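Long-range contacts in RNA-dependent RNA Polymerase (Bombyx mori cytoplasmic polyhedrosis virus, PDB 6TZ0), which catalyses RNA-templated synthesis of RNA in a double-stranded RNA virus, serving both transcription and replication of the genome: residues A[449-453]-A[492-497]; A[498-502]-A[578-582]. One frame throughout, in Å; residues are numbered along the deposited sequence.

Interaction 1. Residues A[449-453]-A[492-497]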
loop_
_atom_site.group_PDB
_atom_site.type_symbol
_atom_site.label_atom_id
_atom_site.label_comp_id
_atom_site.label_asym_id
_atom_site.label_seq_id
_atom_site.Cartn_x
_atom_site.Cartn_y
_atom_site.Cartn_z
ATOM N N ARG A 449 -8.644 6.479 9.208
ATOM C CA ARG A 449 -9.825 5.883 8.605
ATOM C C ARG A 449 -10.854 5.486 9.651
ATOM O O ARG A 449 -12.047 5.423 9.346
ATOM C CB ARG A 449 -9.426 4.677 7.765
ATOM C CG ARG A 449 -8.653 5.052 6.534
ATOM C CD ARG A 449 -8.403 3.860 5.653
ATOM N NE ARG A 449 -7.665 4.243 4.457
ATOM C CZ ARG A 449 -8.235 4.684 3.343
ATOM N NH1 ARG A 449 -9.550 4.796 3.265
ATOM N NH2 ARG A 449 -7.491 5.010 2.301
ATOM N N ILE A 450 -10.425 5.252 10.887
ATOM C CA ILE A 450 -11.373 4.774 11.884
ATOM C C ILE A 450 -12.194 5.930 12.470
ATOM O O ILE A 450 -13.371 5.748 12.793
ATOM C CB ILE A 450 -10.636 3.942 12.952
ATOM C CG1 ILE A 450 -11.625 3.120 13.771
ATOM C CG2 ILE A 450 -9.745 4.790 13.837
ATOM C CD1 ILE A 450 -12.326 2.052 12.961
ATOM N N VAL A 451 -11.643 7.142 12.541
ATOM C CA VAL A 451 -12.448 8.290 12.951
ATOM C C VAL A 451 -13.385 8.709 11.825
ATOM O O VAL A 451 -14.541 9.073 12.066
ATOM C CB VAL A 451 -11.528 9.438 13.418
ATOM C CG1 VAL A 451 -12.295 10.719 13.660
ATOM C CG2 VAL A 451 -10.844 9.041 14.698
ATOM N N MET A 452 -12.914 8.606 10.582
ATOM C CA MET A 452 -13.759 8.818 9.410
ATOM C C MET A 452 -14.915 7.825 9.363
ATOM O O MET A 452 -16.034 8.182 8.982
ATOM C CB MET A 452 -12.890 8.717 8.158
ATOM C CG MET A 452 -13.576 8.751 6.805
ATOM S SD MET A 452 -14.372 10.252 6.240
ATOM C CE MET A 452 -15.357 9.594 4.898
ATOM N N GLN A 453 -14.671 6.584 9.774
ATOM C CA GLN A 453 -15.741 5.594 9.807
ATOM C C GLN A 453 -16.677 5.829 10.987
ATOM O O GLN A 453 -17.882 5.582 10.887
ATOM C CB GLN A 453 -15.133 4.191 9.843
ATOM C CG GLN A 453 -16.139 3.062 9.844
ATOM C CD GLN A 453 -16.976 3.023 8.594
ATOM O OE1 GLN A 453 -16.471 3.167 7.487
ATOM N NE2 GLN A 453 -18.273 2.845 8.765
ATOM N N LEU A 492 -7.270 6.429 -1.471
ATOM C CA LEU A 492 -8.690 6.557 -1.738
ATOM C C LEU A 492 -9.475 6.426 -0.444
ATOM O O LEU A 492 -8.992 5.874 0.544
ATOM C CB LEU A 492 -9.122 5.536 -2.799
ATOM C CG LEU A 492 -8.506 4.134 -2.732
ATOM C CD1 LEU A 492 -9.228 3.203 -1.811
ATOM C CD2 LEU A 492 -8.436 3.538 -4.121
ATOM N N ASP A 493 -10.695 6.961 -0.459
ATOM C CA ASP A 493 -11.508 7.085 0.741
ATOM C C ASP A 493 -12.035 5.724 1.185
ATOM O O ASP A 493 -11.820 4.704 0.530
ATOM C CB ASP A 493 -12.643 8.078 0.508
ATOM C CG ASP A 493 -13.492 7.734 -0.702
ATOM O OD1 ASP A 493 -13.131 6.809 -1.455
ATOM O OD2 ASP A 493 -14.533 8.392 -0.899
ATOM N N ASN A 494 -12.755 5.715 2.312
ATOM C CA ASN A 494 -13.199 4.462 2.912
ATOM C C ASN A 494 -14.215 3.707 2.071
ATOM O O ASN A 494 -14.342 2.492 2.230
ATOM C CB ASN A 494 -13.802 4.688 4.293
ATOM C CG ASN A 494 -12.765 4.881 5.348
ATOM O OD1 ASN A 494 -11.644 4.409 5.211
ATOM N ND2 ASN A 494 -13.159 5.465 6.460
ATOM N N ASP A 495 -14.916 4.374 1.168
ATOM C CA ASP A 495 -15.960 3.680 0.435
ATOM C C ASP A 495 -15.456 3.062 -0.861
ATOM O O ASP A 495 -15.880 1.954 -1.217
ATOM C CB ASP A 495 -17.105 4.641 0.166
ATOM C CG ASP A 495 -17.677 5.217 1.433
ATOM O OD1 ASP A 495 -17.686 4.506 2.459
ATOM O OD2 ASP A 495 -18.081 6.397 1.413
ATOM N N ARG A 496 -14.540 3.733 -1.566
ATOM C CA ARG A 496 -13.800 3.051 -2.621
ATOM C C ARG A 496 -12.922 1.948 -2.061
ATOM O O ARG A 496 -12.682 0.948 -2.742
ATOM C CB ARG A 496 -12.936 4.028 -3.409
ATOM C CG ARG A 496 -13.674 4.930 -4.349
ATOM C CD ARG A 496 -12.654 5.752 -5.101
ATOM N NE ARG A 496 -13.237 6.736 -6.003
ATOM C CZ ARG A 496 -13.533 6.491 -7.272
ATOM N NH1 ARG A 496 -13.312 5.290 -7.787
ATOM N NH2 ARG A 496 -14.050 7.448 -8.027
ATOM N N LEU A 497 -12.433 2.112 -0.832
ATOM C CA LEU A 497 -11.722 1.024 -0.176
ATOM C C LEU A 497 -12.679 -0.098 0.189
ATOM O O LEU A 497 -12.297 -1.270 0.213
ATOM C CB LEU A 497 -11.001 1.554 1.061
ATOM C CG LEU A 497 -10.001 0.627 1.741
ATOM C CD1 LEU A 497 -8.845 0.355 0.813
ATOM C CD2 LEU A 497 -9.514 1.205 3.047
#
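The side chain of Arg449 turns its CG away from its own carbonyl carbon (chi1 -69°) and then runs extended to NE, which carries the guanidinium across to Leu492 and Asn494. Asn494 takes a similar first torsion, and the two side chains lie alongside each other, pointing opposite ways. Two hydrogen bonds join the pair. Asn494 ND2 donates to Arg449 O at 3.1 Å, on a lone pair in the carbonyl plane. That oxygen also accepts from Gln453 N within the helix. Arg449 NH1 donates to Asn494 OD1 at 2.9 Å; OD1 lies in the guanidinium plane, but NH1 sits above the carbonyl plane of the amide. The guanidinium also points NH1 and NH2 at Leu492 O. The NH1 bond is weak, and the NH2 one is doubtful because the atoms are modelled too close. Leu497 CD2 lies over one face of the guanidinium, 3.6 Å from Arg449 NH1. Met452 CG lies beside Asn494 ND2. Asp493 OD1 accepts a weak capping bond from Arg496 N. The arrangement is an arginine in the first turn of helix 449-455 joining that helix to the N-capped start of helix 494-499, within the central polymerase domain.

Interaction 2. Residues A[498-502]-A[578-582]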
loop_
_atom_site.group_PDB
_atom_site.type_symbol
_atom_site.label_atom_id
_atom_site.label_comp_id
_atom_site.label_asym_id
_atom_site.label_seq_id
_atom_site.Cartn_x
_atom_site.Cartn_y
_atom_site.Cartn_z
ATOM N N PHE A 498 -13.934 0.247 0.469
ATOM C CA PHE A 498 -14.935 -0.746 0.821
ATOM C C PHE A 498 -15.382 -1.548 -0.390
ATOM O O PHE A 498 -15.751 -2.717 -0.247
ATOM C CB PHE A 498 -16.126 -0.052 1.475
ATOM C CG PHE A 498 -17.191 -0.986 1.950
ATOM C CD1 PHE A 498 -17.027 -1.698 3.121
ATOM C CD2 PHE A 498 -18.360 -1.149 1.226
ATOM C CE1 PHE A 498 -18.003 -2.550 3.569
ATOM C CE2 PHE A 498 -19.339 -2.005 1.667
ATOM C CZ PHE A 498 -19.160 -2.705 2.839
ATOM N N LEU A 499 -15.373 -0.943 -1.579
ATOM C CA LEU A 499 -15.755 -1.685 -2.778
ATOM C C LEU A 499 -14.731 -2.752 -3.138
ATOM O O LEU A 499 -15.084 -3.788 -3.709
ATOM C CB LEU A 499 -15.957 -0.742 -3.958
ATOM C CG LEU A 499 -17.241 0.070 -3.936
ATOM C CD1 LEU A 499 -17.270 1.002 -5.129
ATOM C CD2 LEU A 499 -18.424 -0.878 -3.949
ATOM N N SER A 500 -13.467 -2.524 -2.817
ATOM C CA SER A 500 -12.434 -3.503 -3.106
ATOM C C SER A 500 -12.197 -4.477 -1.964
ATOM O O SER A 500 -11.184 -5.181 -1.978
ATOM C CB SER A 500 -11.131 -2.786 -3.446
ATOM O OG SER A 500 -10.652 -2.058 -2.333
ATOM N N PHE A 501 -13.095 -4.547 -0.985
ATOM C CA PHE A 501 -12.807 -5.355 0.191
ATOM C C PHE A 501 -13.239 -6.803 0.000
ATOM O O PHE A 501 -12.526 -7.724 0.410
ATOM C CB PHE A 501 -13.465 -4.749 1.422
ATOM C CG PHE A 501 -13.121 -5.457 2.687
ATOM C CD1 PHE A 501 -11.842 -5.373 3.205
ATOM C CD2 PHE A 501 -14.073 -6.190 3.370
ATOM C CE1 PHE A 501 -11.515 -6.021 4.369
ATOM C CE2 PHE A 501 -13.748 -6.840 4.530
ATOM C CZ PHE A 501 -12.469 -6.754 5.032
ATOM N N MET A 502 -14.400 -7.027 -0.605
ATOM C CA MET A 502 -14.833 -8.396 -0.869
ATOM C C MET A 502 -14.038 -9.110 -1.970
ATOM O O MET A 502 -13.815 -10.324 -1.817
ATOM C CB MET A 502 -16.347 -8.407 -1.138
ATOM C CG MET A 502 -16.970 -9.791 -1.291
ATOM S SD MET A 502 -16.798 -10.875 0.134
ATOM C CE MET A 502 -18.026 -10.193 1.231
ATOM N N ARG A 578 -26.152 -9.675 3.853
ATOM C CA ARG A 578 -25.821 -8.520 4.692
ATOM C C ARG A 578 -24.314 -8.245 4.710
ATOM O O ARG A 578 -23.630 -8.452 5.711
ATOM C CB ARG A 578 -26.352 -8.694 6.124
ATOM C CG ARG A 578 -27.777 -8.246 6.361
ATOM C CD ARG A 578 -28.760 -9.196 5.755
ATOM N NE ARG A 578 -30.125 -8.940 6.162
ATOM C CZ ARG A 578 -31.164 -9.578 5.647
ATOM N NH1 ARG A 578 -32.378 -9.307 6.072
ATOM N NH2 ARG A 578 -30.981 -10.485 4.702
ATOM N N PHE A 579 -23.796 -7.812 3.563
ATOM C CA PHE A 579 -22.405 -7.370 3.559
ATOM C C PHE A 579 -22.265 -5.889 3.889
ATOM O O PHE A 579 -21.681 -5.534 4.912
ATOM C CB PHE A 579 -21.728 -7.697 2.226
ATOM C CG PHE A 579 -20.390 -7.040 2.054
ATOM C CD1 PHE A 579 -19.349 -7.303 2.926
ATOM C CD2 PHE A 579 -20.162 -6.191 0.989
ATOM C CE1 PHE A 579 -18.121 -6.693 2.760
ATOM C CE2 PHE A 579 -18.938 -5.589 0.817
ATOM C CZ PHE A 579 -17.916 -5.843 1.699
ATOM N N GLY A 580 -22.779 -5.011 3.053
ATOM C CA GLY A 580 -22.630 -3.605 3.334
ATOM C C GLY A 580 -23.962 -2.931 3.527
ATOM O O GLY A 580 -24.639 -3.098 4.541
ATOM N N PRO A 581 -24.344 -2.115 2.546
ATOM C CA PRO A 581 -25.748 -1.742 2.391
ATOM C C PRO A 581 -26.561 -2.771 1.628
ATOM O O PRO A 581 -27.736 -2.522 1.345
ATOM C CB PRO A 581 -25.654 -0.432 1.610
ATOM C CG PRO A 581 -24.420 -0.565 0.822
ATOM C CD PRO A 581 -23.465 -1.346 1.654
ATOM N N TYR A 582 -25.965 -3.910 1.296
ATOM C CA TYR A 582 -26.563 -4.910 0.433
ATOM C C TYR A 582 -27.153 -6.035 1.261
ATOM O O TYR A 582 -26.706 -6.314 2.372
ATOM C CB TYR A 582 -25.528 -5.478 -0.531
ATOM C CG TYR A 582 -24.901 -4.431 -1.398
ATOM C CD1 TYR A 582 -25.585 -3.899 -2.473
ATOM C CD2 TYR A 582 -23.616 -3.983 -1.146
ATOM C CE1 TYR A 582 -25.015 -2.943 -3.266
ATOM C CE2 TYR A 582 -23.035 -3.027 -1.933
ATOM C CZ TYR A 582 -23.740 -2.510 -2.993
ATOM O OH TYR A 582 -23.167 -1.555 -3.784
#
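Met502 makes a Met-aromatic contact with one face of Phe579, and Phe498 lies against the other, its ring plane nearly parallel to that of Phe579 but displaced, with little overlap. The Phe579 ring is thus held between two side chains of segment 498-502, in the central polymerase domain.

The two phenylalanines reach toward each other from opposite directions. Their planes are 8° apart, with centroids 4.7 Å apart. Phe498 CZ stands over the rim of one face, 3.5 Å from Phe579 CE2.

Met502 comes to the opposite face. Its chain bends at chi2 and chi3, which folds the methyl back over the ring. Met502 CE makes a CH-pi contact, 4.0 Å from the Phe579 centroid and 25° off the ring normal. The sulfur is also above this face, but farther away. Phe501 meets Phe579 differently, edge against edge. Its CD2 approaches Phe579 CE1 at 4.1 Å, near the planes of both rings.

No hydrogen bond crosses between the two segments, so their meeting is apolar. Other parts of the fold also touch the cluster. Trp417 of helix 413-422 meets both Phe498 and Phe501 edge-to-face, and Arg465 of helix 464-469 makes a cation-pi contact with Phe498. Ala608 of helix 604-614 touches Phe579.

The loop 578-582, between helix 557-573 and strand 585-591, continues along the Phe498 ring after Phe579. Pro581 presents its CD to Phe498 CE2 at 4.2 Å, obliquely to the ring. Between Phe579 and Pro581 the backbone itself makes the contact: Gly580 CA lies at the edge of the Phe498 ring, 3.6 Å from Phe498 CZ.

In the fold
Interaction 1 and interaction 2 follow each other along the chain. Their centres lie about 13 Å apart, on the same side of the chain's centre. Segment 492-497 runs straight into 498-502, and both contacts use helix 494-499. The start of this helix meets helix 449-455 in interaction 1. Its end, with the start of helix 501-508, meets the loop before strand 585-591 in interaction 2. Helices 413-422 and 464-469 touch residues of both contacts. All four segments belong to the central polymerase domain. Two sequence-distant parts are thus brought to two successive helices, 494-499 and 501-508, away from the metal and nucleotide sites.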